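Local atomic coordinates of arginase (RocF) (Helicobacter pylori, PDB entry 4G3H), a protein that probably hydrolyses L-arginine to L-ornithine and urea, a step of nitrogen metabolism, at a site that binds two manganese ions per subunit. Residues G96-F101 with I110-L115; V21-E26 with Y282-S287; A207-M212 with F256-Q261. One frame throughout, in Å; residues are numbered along the deposited sequence.

Interaction 1. Residues G96-F101 with I110-L115; sequences GIFQAF and IGILYL
The two phenylalanines of helix 94-104, Phe-98 and Phe-101, pack on Ile-110 and Ile-112 of strand 110-115, a helix-on-sheet contact in the alpha/beta arginase fold. The chain reverses between the two elements: the axes of 96-101 and 110-115 run 152° apart, nearly antiparallel, with a closest approach of 11.6 Å. Long side chains fill that separation without any hydrogen bond across it. In both aromatic residues CG stands anti to the backbone N (chi1 -168° in Phe-98), which carries the rings off the helix toward the strand. The far end of the Phe-98 ring does the touching: its CZ lies 3.4 Å from CD1 of Ile-112, approached obliquely, and 3.8 Å from CG2 of Ile-110, which sits at the ring edge. CG1 of Ile-112 adds a second contact to the same CZ at 3.7 Å. Ile-110 reaches both rings with one methyl, since its CG2 also lies 3.9 Å from CE2 of Phe-101, in the plane of that ring and at its edge. Its CD1 methyl meets CD2 of Phe-101 at 4.0 Å. All four side chains are buried. Tyr-230 of the adjacent strand 228-234 meets Phe-98 edge-to-face and also touches Phe-101, while Phe-78 of helix 59-78 packs edge-to-face with Phe-101 and Val-140 of helix 136-140 touches Phe-98.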
loop_
_atom_site.group_PDB
_atom_site.type_symbol
_atom_site.label_atom_id
_atom_site.label_comp_id
_atom_site.label_asym_id
_atom_site.label_seq_id
_atom_site.Cartn_x
_atom_site.Cartn_y
_atom_site.Cartn_z
ATOM N N GLY A 96 0.228 -1.275 9.807
ATOM C CA GLY A 96 0.029 -0.212 10.777
ATOM C C GLY A 96 -0.754 0.956 10.202
ATOM O O GLY A 96 -1.626 1.517 10.865
ATOM N N ILE A 97 -0.453 1.325 8.963
ATOM C CA ILE A 97 -1.144 2.436 8.313
ATOM C C ILE A 97 -2.641 2.146 8.127
ATOM O O ILE A 97 -3.496 2.992 8.418
ATOM C CB ILE A 97 -0.523 2.732 6.918
ATOM C CG1 ILE A 97 0.902 3.266 7.083
ATOM C CG2 ILE A 97 -1.373 3.742 6.165
ATOM C CD1 ILE A 97 1.669 3.366 5.780
ATOM N N PHE A 98 -2.948 0.947 7.640
ATOM C CA PHE A 98 -4.329 0.558 7.385
ATOM C C PHE A 98 -5.139 0.382 8.672
ATOM O O PHE A 98 -6.332 0.696 8.700
ATOM C CB PHE A 98 -4.369 -0.729 6.549
ATOM C CG PHE A 98 -5.726 -1.045 5.996
ATOM C CD1 PHE A 98 -6.326 -0.199 5.071
ATOM C CD2 PHE A 98 -6.416 -2.184 6.414
ATOM C CE1 PHE A 98 -7.600 -0.482 4.571
ATOM C CE2 PHE A 98 -7.685 -2.474 5.922
ATOM C CZ PHE A 98 -8.280 -1.623 5.000
ATOM N N GLN A 99 -4.502 -0.120 9.728
ATOM C CA GLN A 99 -5.195 -0.291 10.998
ATOM C C GLN A 99 -5.626 1.089 11.491
ATOM O O GLN A 99 -6.720 1.251 12.041
ATOM C CB GLN A 99 -4.294 -0.955 12.044
ATOM C CG GLN A 99 -3.989 -2.428 11.778
ATOM C CD GLN A 99 -5.243 -3.272 11.590
ATOM O OE1 GLN A 99 -5.764 -3.397 10.485
ATOM N NE2 GLN A 99 -5.736 -3.846 12.678
ATOM N N ALA A 100 -4.766 2.085 11.290
ATOM C CA ALA A 100 -5.089 3.447 11.704
ATOM C C ALA A 100 -6.276 3.934 10.872
ATOM O O ALA A 100 -7.183 4.594 11.381
ATOM C CB ALA A 100 -3.894 4.354 11.488
ATOM N N PHE A 101 -6.257 3.588 9.587
ATOM C CA PHE A 101 -7.312 3.960 8.653
ATOM C C PHE A 101 -8.651 3.351 9.103
ATOM O O PHE A 101 -9.681 4.032 9.118
ATOM C CB PHE A 101 -6.951 3.444 7.260
ATOM C CG PHE A 101 -7.852 3.933 6.172
ATOM C CD1 PHE A 101 -7.768 5.250 5.719
ATOM C CD2 PHE A 101 -8.764 3.072 5.567
ATOM C CE1 PHE A 101 -8.572 5.703 4.677
ATOM C CE2 PHE A 101 -9.576 3.516 4.520
ATOM C CZ PHE A 101 -9.476 4.836 4.075
ATOM N N ILE A 110 -14.953 -0.962 4.425
ATOM C CA ILE A 110 -13.808 -0.554 3.623
ATOM C C ILE A 110 -13.404 -1.506 2.510
ATOM O O ILE A 110 -13.315 -2.717 2.710
ATOM C CB ILE A 110 -12.577 -0.330 4.534
ATOM C CG1 ILE A 110 -12.913 0.711 5.602
ATOM C CG2 ILE A 110 -11.375 0.119 3.710
ATOM C CD1 ILE A 110 -11.893 0.795 6.720
ATOM N N GLY A 111 -13.158 -0.938 1.334
ATOM C CA GLY A 111 -12.727 -1.730 0.199
ATOM C C GLY A 111 -11.250 -1.460 -0.008
ATOM O O GLY A 111 -10.771 -0.369 0.319
ATOM N N ILE A 112 -10.526 -2.435 -0.552
ATOM C CA ILE A 112 -9.093 -2.286 -0.785
ATOM C C ILE A 112 -8.686 -2.585 -2.228
ATOM O O ILE A 112 -8.994 -3.642 -2.758
ATOM C CB ILE A 112 -8.280 -3.233 0.130
ATOM C CG1 ILE A 112 -8.652 -3.005 1.593
ATOM C CG2 ILE A 112 -6.788 -2.995 -0.061
ATOM C CD1 ILE A 112 -8.038 -4.019 2.536
ATOM N N LEU A 113 -8.000 -1.642 -2.861
ATOM C CA LEU A 113 -7.510 -1.835 -4.224
ATOM C C LEU A 113 -6.034 -2.068 -3.972
ATOM O O LEU A 113 -5.331 -1.166 -3.510
ATOM C CB LEU A 113 -7.728 -0.580 -5.073
ATOM C CG LEU A 113 -9.197 -0.209 -5.317
ATOM C CD1 LEU A 113 -9.297 1.145 -6.004
ATOM C CD2 LEU A 113 -9.869 -1.297 -6.155
ATOM N N TYR A 114 -5.579 -3.286 -4.252
ATOM C CA TYR A 114 -4.193 -3.671 -3.999
ATOM C C TYR A 114 -3.460 -4.017 -5.294
ATOM O O TYR A 114 -3.660 -5.095 -5.852
ATOM C CB TYR A 114 -4.190 -4.891 -3.061
ATOM C CG TYR A 114 -2.968 -5.043 -2.182
ATOM C CD1 TYR A 114 -2.832 -4.294 -1.014
ATOM C CD2 TYR A 114 -1.967 -5.957 -2.498
ATOM C CE1 TYR A 114 -1.740 -4.451 -0.178
ATOM C CE2 TYR A 114 -0.853 -6.124 -1.660
ATOM C CZ TYR A 114 -0.753 -5.365 -0.498
ATOM O OH TYR A 114 0.315 -5.525 0.354
ATOM N N LEU A 115 -2.615 -3.106 -5.768
ATOM C CA LEU A 115 -1.856 -3.321 -6.999
ATOM C C LEU A 115 -0.491 -3.828 -6.587
ATOM O O LEU A 115 0.290 -3.096 -5.976
ATOM C CB LEU A 115 -1.739 -2.012 -7.783
ATOM C CG LEU A 115 -3.053 -1.529 -8.410
ATOM C CD1 LEU A 115 -4.033 -1.135 -7.310
ATOM C CD2 LEU A 115 -2.771 -0.337 -9.335
#

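Interaction 2. Residues V21-E26 with Y282-S287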
loop_
_atom_site.group_PDB
_atom_site.type_symbol
_atom_site.label_atom_id
_atom_site.label_comp_id
_atom_site.label_asym_id
_atom_site.label_seq_id
_atom_site.Cartn_x
_atom_site.Cartn_y
_atom_site.Cartn_z
ATOM N N VAL A 21 11.936 7.016 -0.689
ATOM C CA VAL A 21 10.966 7.942 -0.120
ATOM C C VAL A 21 11.514 9.372 0.011
ATOM O O VAL A 21 10.817 10.334 -0.319
ATOM C CB VAL A 21 10.504 7.481 1.275
ATOM C CG1 VAL A 21 9.585 8.539 1.899
ATOM C CG2 VAL A 21 9.805 6.131 1.169
ATOM N N ARG A 22 12.747 9.521 0.498
ATOM C CA ARG A 22 13.307 10.862 0.650
ATOM C C ARG A 22 13.521 11.554 -0.690
ATOM O O ARG A 22 13.378 12.768 -0.787
ATOM C CB ARG A 22 14.608 10.841 1.474
ATOM C CG ARG A 22 15.689 9.884 1.018
ATOM C CD ARG A 22 16.362 10.332 -0.266
ATOM N NE ARG A 22 16.919 11.678 -0.183
ATOM C CZ ARG A 22 17.559 12.277 -1.184
ATOM N NH1 ARG A 22 18.036 13.504 -1.036
ATOM N NH2 ARG A 22 17.726 11.645 -2.338
ATOM N N ARG A 23 13.849 10.781 -1.721
ATOM C CA ARG A 23 14.046 11.330 -3.064
ATOM C C ARG A 23 12.722 11.877 -3.595
ATOM O O ARG A 23 12.661 12.973 -4.152
ATOM C CB ARG A 23 14.517 10.250 -4.040
ATOM C CG ARG A 23 15.985 9.884 -4.008
ATOM C CD ARG A 23 16.319 9.178 -5.317
ATOM N NE ARG A 23 17.680 8.661 -5.382
ATOM C CZ ARG A 23 18.214 8.118 -6.472
ATOM N NH1 ARG A 23 19.461 7.667 -6.449
ATOM N NH2 ARG A 23 17.505 8.033 -7.592
ATOM N N LEU A 24 11.669 11.082 -3.435
ATOM C CA LEU A 24 10.342 11.456 -3.893
ATOM C C LEU A 24 9.816 12.667 -3.112
ATOM O O LEU A 24 9.206 13.560 -3.693
ATOM C CB LEU A 24 9.395 10.248 -3.757
ATOM C CG LEU A 24 9.822 9.038 -4.607
ATOM C CD1 LEU A 24 8.986 7.825 -4.267
ATOM C CD2 LEU A 24 9.682 9.380 -6.086
ATOM N N ARG A 25 10.064 12.703 -1.807
ATOM C CA ARG A 25 9.622 13.826 -0.976
ATOM C C ARG A 25 10.248 15.142 -1.448
ATOM O O ARG A 25 9.567 16.163 -1.549
ATOM C CB ARG A 25 10.011 13.609 0.486
ATOM C CG ARG A 25 9.232 12.538 1.219
ATOM C CD ARG A 25 9.891 12.210 2.563
ATOM N NE ARG A 25 9.941 13.346 3.482
ATOM C CZ ARG A 25 10.466 13.291 4.705
ATOM N NH1 ARG A 25 10.988 12.153 5.154
ATOM N NH2 ARG A 25 10.470 14.366 5.484
ATOM N N GLU A 26 11.548 15.114 -1.720
ATOM C CA GLU A 26 12.248 16.311 -2.169
ATOM C C GLU A 26 11.790 16.747 -3.560
ATOM O O GLU A 26 11.623 17.940 -3.809
ATOM C CB GLU A 26 13.764 16.082 -2.124
ATOM C CG GLU A 26 14.280 15.929 -0.687
ATOM C CD GLU A 26 15.779 15.666 -0.585
ATOM O OE1 GLU A 26 16.306 15.676 0.551
ATOM O OE2 GLU A 26 16.431 15.444 -1.626
ATOM N N TYR A 282 9.675 1.650 -3.641
ATOM C CA TYR A 282 10.517 2.312 -4.620
ATOM C C TYR A 282 11.909 2.236 -4.014
ATOM O O TYR A 282 12.177 2.871 -3.000
ATOM C CB TYR A 282 10.120 3.772 -4.818
ATOM C CG TYR A 282 11.118 4.526 -5.661
ATOM C CD1 TYR A 282 11.528 4.027 -6.895
ATOM C CD2 TYR A 282 11.674 5.718 -5.216
ATOM C CE1 TYR A 282 12.472 4.691 -7.665
ATOM C CE2 TYR A 282 12.622 6.397 -5.979
ATOM C CZ TYR A 282 13.017 5.873 -7.204
ATOM O OH TYR A 282 13.959 6.521 -7.965
ATOM N N ASN A 283 12.780 1.433 -4.616
ATOM C CA ASN A 283 14.145 1.275 -4.124
ATOM C C ASN A 283 15.125 1.567 -5.258
ATOM O O ASN A 283 15.516 0.670 -6.004
ATOM C CB ASN A 283 14.365 -0.149 -3.611
ATOM C CG ASN A 283 15.698 -0.311 -2.896
ATOM O OD1 ASN A 283 16.646 0.435 -3.152
ATOM N ND2 ASN A 283 15.780 -1.297 -2.006
ATOM N N PRO A 284 15.543 2.830 -5.397
ATOM C CA PRO A 284 16.478 3.219 -6.454
ATOM C C PRO A 284 17.879 2.616 -6.348
ATOM O O PRO A 284 18.590 2.536 -7.349
ATOM C CB PRO A 284 16.496 4.743 -6.348
ATOM C CG PRO A 284 16.327 4.969 -4.886
ATOM C CD PRO A 284 15.229 3.977 -4.526
ATOM N N THR A 285 18.278 2.182 -5.153
ATOM C CA THR A 285 19.618 1.625 -4.975
ATOM C C THR A 285 19.845 0.269 -5.641
ATOM O O THR A 285 20.991 -0.102 -5.893
ATOM C CB THR A 285 20.005 1.497 -3.475
ATOM O OG1 THR A 285 19.185 0.510 -2.846
ATOM C CG2 THR A 285 19.825 2.821 -2.758
ATOM N N VAL A 286 18.773 -0.472 -5.922
ATOM C CA VAL A 286 18.913 -1.777 -6.564
ATOM C C VAL A 286 18.677 -1.724 -8.072
ATOM O O VAL A 286 18.684 -2.754 -8.745
ATOM C CB VAL A 286 17.951 -2.837 -5.954
ATOM C CG1 VAL A 286 18.324 -3.097 -4.506
ATOM C CG2 VAL A 286 16.498 -2.371 -6.065
ATOM N N SER A 287 18.473 -0.529 -8.611
ATOM C CA SER A 287 18.245 -0.408 -10.048
ATOM C C SER A 287 19.468 -0.864 -10.834
ATOM O O SER A 287 20.604 -0.622 -10.426
ATOM C CB SER A 287 17.920 1.030 -10.427
ATOM O OG SER A 287 17.906 1.168 -11.835
#
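Apolar packing joins Leu-24 of helix 16-30 to the ring of Tyr-282, just beyond strand 274-280. The CD1 methyl of Leu-24 lies 3.5 Å from Tyr-282 CD2, and its branch carbon CG lies 3.9 Å from the same ring atom, the two side chains meeting at a slant. Tyr-282 has CG anti to its own backbone N (chi1 171°), a rotamer that directs the ring toward the helix and places it against Pro-284. The CD of that proline sits 3.8 Å above the Tyr-282 ring plane, over the ring centre, a CH-pi type contact within 282-287 that probably limits how the phenol can turn. Helix 293-309 supplies Val-298, which touches both Leu-24 and Tyr-282.

The second kind of contact involves the Arg-23 guanidinium. Its side chain is extended from CG to NE and runs alongside Pro-284, the two side chains pointing opposite ways, with one face of the planar group on the proline: CB of Pro-284 is 3.7 Å from Arg-23 NH2, displaced toward the guanidinium rim. The guanidinium and Tyr-282 ring planes are 70° apart, and no hydrogen bond links Arg-23 to Tyr-282. Both polar ends instead turn to Glu-295, whose OE1 forms a salt bridge with Arg-23 NH2 and a weak hydrogen bond with Tyr-282 OH.

Polar bonds inside the turn shape the loop. Thr-285 OG1 donates to Asn-283 OD1 at 2.6 Å, in the carbonyl plane and on a lone pair, tying Asn-283 to the 3-10 segment 284-286. The arrangement is helix-to-loop packing at the C-terminal end of a central strand. Loops at such strand ends carry the active site in arginases, consistent with the Tyr-282 side chain lying about 8 Å from that of the manganese ligand Asp-234.

Interaction 3. Residues A207-M212 with F256-Q261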
loop_
_atom_site.group_PDB
_atom_site.type_symbol
_atom_site.label_atom_id
_atom_site.label_comp_id
_atom_site.label_asym_id
_atom_site.label_seq_id
_atom_site.Cartn_x
_atom_site.Cartn_y
_atom_site.Cartn_z
ATOM N N ALA A 207 -5.495 -10.493 -17.695
ATOM C CA ALA A 207 -6.876 -10.014 -17.714
ATOM C C ALA A 207 -6.881 -8.498 -17.865
ATOM O O ALA A 207 -7.705 -7.938 -18.586
ATOM C CB ALA A 207 -7.603 -10.409 -16.428
ATOM N N ILE A 208 -5.954 -7.843 -17.172
ATOM C CA ILE A 208 -5.835 -6.392 -17.220
ATOM C C ILE A 208 -5.431 -5.951 -18.623
ATOM O O ILE A 208 -5.979 -4.998 -19.168
ATOM C CB ILE A 208 -4.776 -5.889 -16.200
ATOM C CG1 ILE A 208 -5.285 -6.113 -14.769
ATOM C CG2 ILE A 208 -4.463 -4.423 -16.444
ATOM C CD1 ILE A 208 -4.226 -5.936 -13.694
ATOM N N ARG A 209 -4.468 -6.657 -19.202
ATOM C CA ARG A 209 -3.981 -6.345 -20.534
ATOM C C ARG A 209 -5.021 -6.637 -21.615
ATOM O O ARG A 209 -5.160 -5.872 -22.569
ATOM C CB ARG A 209 -2.703 -7.138 -20.805
ATOM C CG ARG A 209 -2.146 -6.994 -22.205
ATOM C CD ARG A 209 -0.766 -7.631 -22.277
ATOM N NE ARG A 209 0.185 -6.930 -21.418
ATOM C CZ ARG A 209 1.211 -7.512 -20.804
ATOM N NH1 ARG A 209 1.417 -8.813 -20.949
ATOM N NH2 ARG A 209 2.030 -6.789 -20.049
ATOM N N GLU A 210 -5.752 -7.735 -21.455
ATOM C CA GLU A 210 -6.771 -8.133 -22.422
ATOM C C GLU A 210 -8.005 -7.239 -22.411
ATOM O O GLU A 210 -8.533 -6.887 -23.464
ATOM C CB GLU A 210 -7.212 -9.573 -22.168
ATOM C CG GLU A 210 -6.177 -10.628 -22.503
ATOM C CD GLU A 210 -6.721 -12.031 -22.317
ATOM O OE1 GLU A 210 -7.792 -12.330 -22.890
ATOM O OE2 GLU A 210 -6.085 -12.833 -21.603
ATOM N N ASN A 211 -8.475 -6.884 -21.223
ATOM C CA ASN A 211 -9.655 -6.040 -21.115
ATOM C C ASN A 211 -9.684 -5.314 -19.771
ATOM O O ASN A 211 -10.243 -5.802 -18.777
ATOM C CB ASN A 211 -10.924 -6.882 -21.281
ATOM C CG ASN A 211 -12.138 -6.045 -21.666
ATOM O OD1 ASN A 211 -12.276 -4.894 -21.241
ATOM N ND2 ASN A 211 -13.033 -6.630 -22.461
ATOM N N MET A 212 -9.073 -4.139 -19.759
ATOM C CA MET A 212 -9.004 -3.313 -18.569
ATOM C C MET A 212 -10.395 -2.826 -18.180
ATOM O O MET A 212 -10.704 -2.691 -17.004
ATOM C CB MET A 212 -8.095 -2.118 -18.842
ATOM C CG MET A 212 -7.582 -1.426 -17.609
ATOM S SD MET A 212 -6.412 -0.154 -18.082
ATOM C CE MET A 212 -5.020 -1.158 -18.638
ATOM N N PHE A 256 4.709 0.223 -18.108
ATOM C CA PHE A 256 4.516 1.514 -17.467
ATOM C C PHE A 256 3.191 2.150 -17.916
ATOM O O PHE A 256 2.432 2.666 -17.093
ATOM C CB PHE A 256 5.700 2.421 -17.809
ATOM C CG PHE A 256 5.555 3.835 -17.324
ATOM C CD1 PHE A 256 5.307 4.108 -15.985
ATOM C CD2 PHE A 256 5.705 4.900 -18.210
ATOM C CE1 PHE A 256 5.213 5.421 -15.532
ATOM C CE2 PHE A 256 5.614 6.217 -17.771
ATOM C CZ PHE A 256 5.368 6.482 -16.429
ATOM N N ASP A 257 2.905 2.102 -19.217
ATOM C CA ASP A 257 1.668 2.688 -19.750
ATOM C C ASP A 257 0.411 1.936 -19.321
ATOM O O ASP A 257 -0.651 2.541 -19.128
ATOM C CB ASP A 257 1.724 2.759 -21.278
ATOM C CG ASP A 257 2.650 3.852 -21.772
ATOM O OD1 ASP A 257 2.449 5.021 -21.379
ATOM O OD2 ASP A 257 3.574 3.550 -22.552
ATOM N N GLU A 258 0.526 0.621 -19.177
ATOM C CA GLU A 258 -0.607 -0.173 -18.740
ATOM C C GLU A 258 -0.988 0.245 -17.315
ATOM O O GLU A 258 -2.168 0.454 -17.022
ATOM C CB GLU A 258 -0.263 -1.666 -18.804
ATOM C CG GLU A 258 -0.491 -2.265 -20.184
ATOM C CD GLU A 258 0.161 -3.627 -20.370
ATOM O OE1 GLU A 258 -0.146 -4.289 -21.385
ATOM O OE2 GLU A 258 0.979 -4.033 -19.515
ATOM N N LEU A 259 0.012 0.380 -16.440
ATOM C CA LEU A 259 -0.230 0.793 -15.054
ATOM C C LEU A 259 -0.878 2.171 -15.028
ATOM O O LEU A 259 -1.844 2.393 -14.298
ATOM C CB LEU A 259 1.081 0.818 -14.240
ATOM C CG LEU A 259 0.989 1.399 -12.813
ATOM C CD1 LEU A 259 -0.048 0.636 -12.003
ATOM C CD2 LEU A 259 2.326 1.324 -12.125
ATOM N N LYS A 260 -0.344 3.098 -15.825
ATOM C CA LYS A 260 -0.900 4.450 -15.906
ATOM C C LYS A 260 -2.361 4.417 -16.344
ATOM O O LYS A 260 -3.190 5.160 -15.825
ATOM C CB LYS A 260 -0.083 5.309 -16.881
ATOM C CG LYS A 260 1.175 5.910 -16.258
ATOM C CD LYS A 260 2.252 6.205 -17.295
ATOM C CE LYS A 260 1.755 7.084 -18.425
ATOM N NZ LYS A 260 2.832 7.330 -19.424
ATOM N N GLN A 261 -2.670 3.554 -17.305
ATOM C CA GLN A 261 -4.036 3.424 -17.787
ATOM C C GLN A 261 -4.935 2.832 -16.708
ATOM O O GLN A 261 -6.026 3.346 -16.455
ATOM C CB GLN A 261 -4.080 2.540 -19.034
ATOM C CG GLN A 261 -3.734 3.281 -20.306
ATOM C CD GLN A 261 -3.237 2.359 -21.394
ATOM O OE1 GLN A 261 -3.848 1.319 -21.672
ATOM N NE2 GLN A 261 -2.125 2.734 -22.026
#
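Glu-258, near the start of helix 256-269, takes hold of Arg-209 from helix 205-210 in a two-pronged, side-on salt bridge.

The Glu-258 carboxylate reaches across on a chain extended beyond CG. OE1 of Glu-258 receives Arg-209 NE at 2.7 Å, with an N-H...O angle of 169°, and OE2 receives NH2 of the same arginine at 3.0 Å. The NE contact falls on the syn side of OE1 but 19° out of the carboxylate plane, whereas OE2 uses its syn lone pair. The two flat groups are nearly coplanar, 24° apart, which suits a paired bond. A bend at chi3 of Arg-209 swings its NE edge round to the carboxylate. Paired charges of this sort would be expected to keep both groups ionised. OE2 is held a second time by the backbone N of Ser-255, which steadies the carboxylate at the beginning of its helix. The backbone O of Glu-258 is approached by Met-212, whose CE lies 3.7 Å from it.

Met-212 opens helix 212-223, with Asn-211 at the N-cap, so two consecutive helices face helix 256-269. Its side chain extends from the backbone and then bends at chi3, bringing the thioether onto the opposing helix. One turn on from Glu-258, at Gln-261, SD of Met-212 lies 3.7 Å from CB of Gln-261, and the two side chains cross at about a right angle. Leu-262 and Leu-265 of helix 256-269 also touch Met-212, continuing this apolar surface. The whole is helix-helix packing in an alpha/beta fold: helices 205-210 and 212-223, between strands 202-203 and 228-234, lie against helix 256-269, between strands 228-234 and 274-280, with a solvent-side salt bridge next to a buried methionine, away from the manganese site.

In the fold
The three contacts spread over one arginase domain, with centres 23 to 24 Å apart, and pack a helix on the sheet, a helix on a loop and a helix pair on another helix. Interactions 1 and 3 meet directly: Leu-115 CD2 of strand 110-115 packs on Leu-259 CD1 of helix 256-269 at 3.9 Å. Interaction 2 touches neither; its nearest atoms lie about 10 Å from interaction 1 and about 11 Å from interaction 3, although the chain between its segments includes both. Strand 110-115 leads straight into the metal ligand Asp-116. The side chains of Ile-112 and Tyr-282 lie about 11 and 12 Å from a manganese ion, whereas interaction 3 lies away from the site.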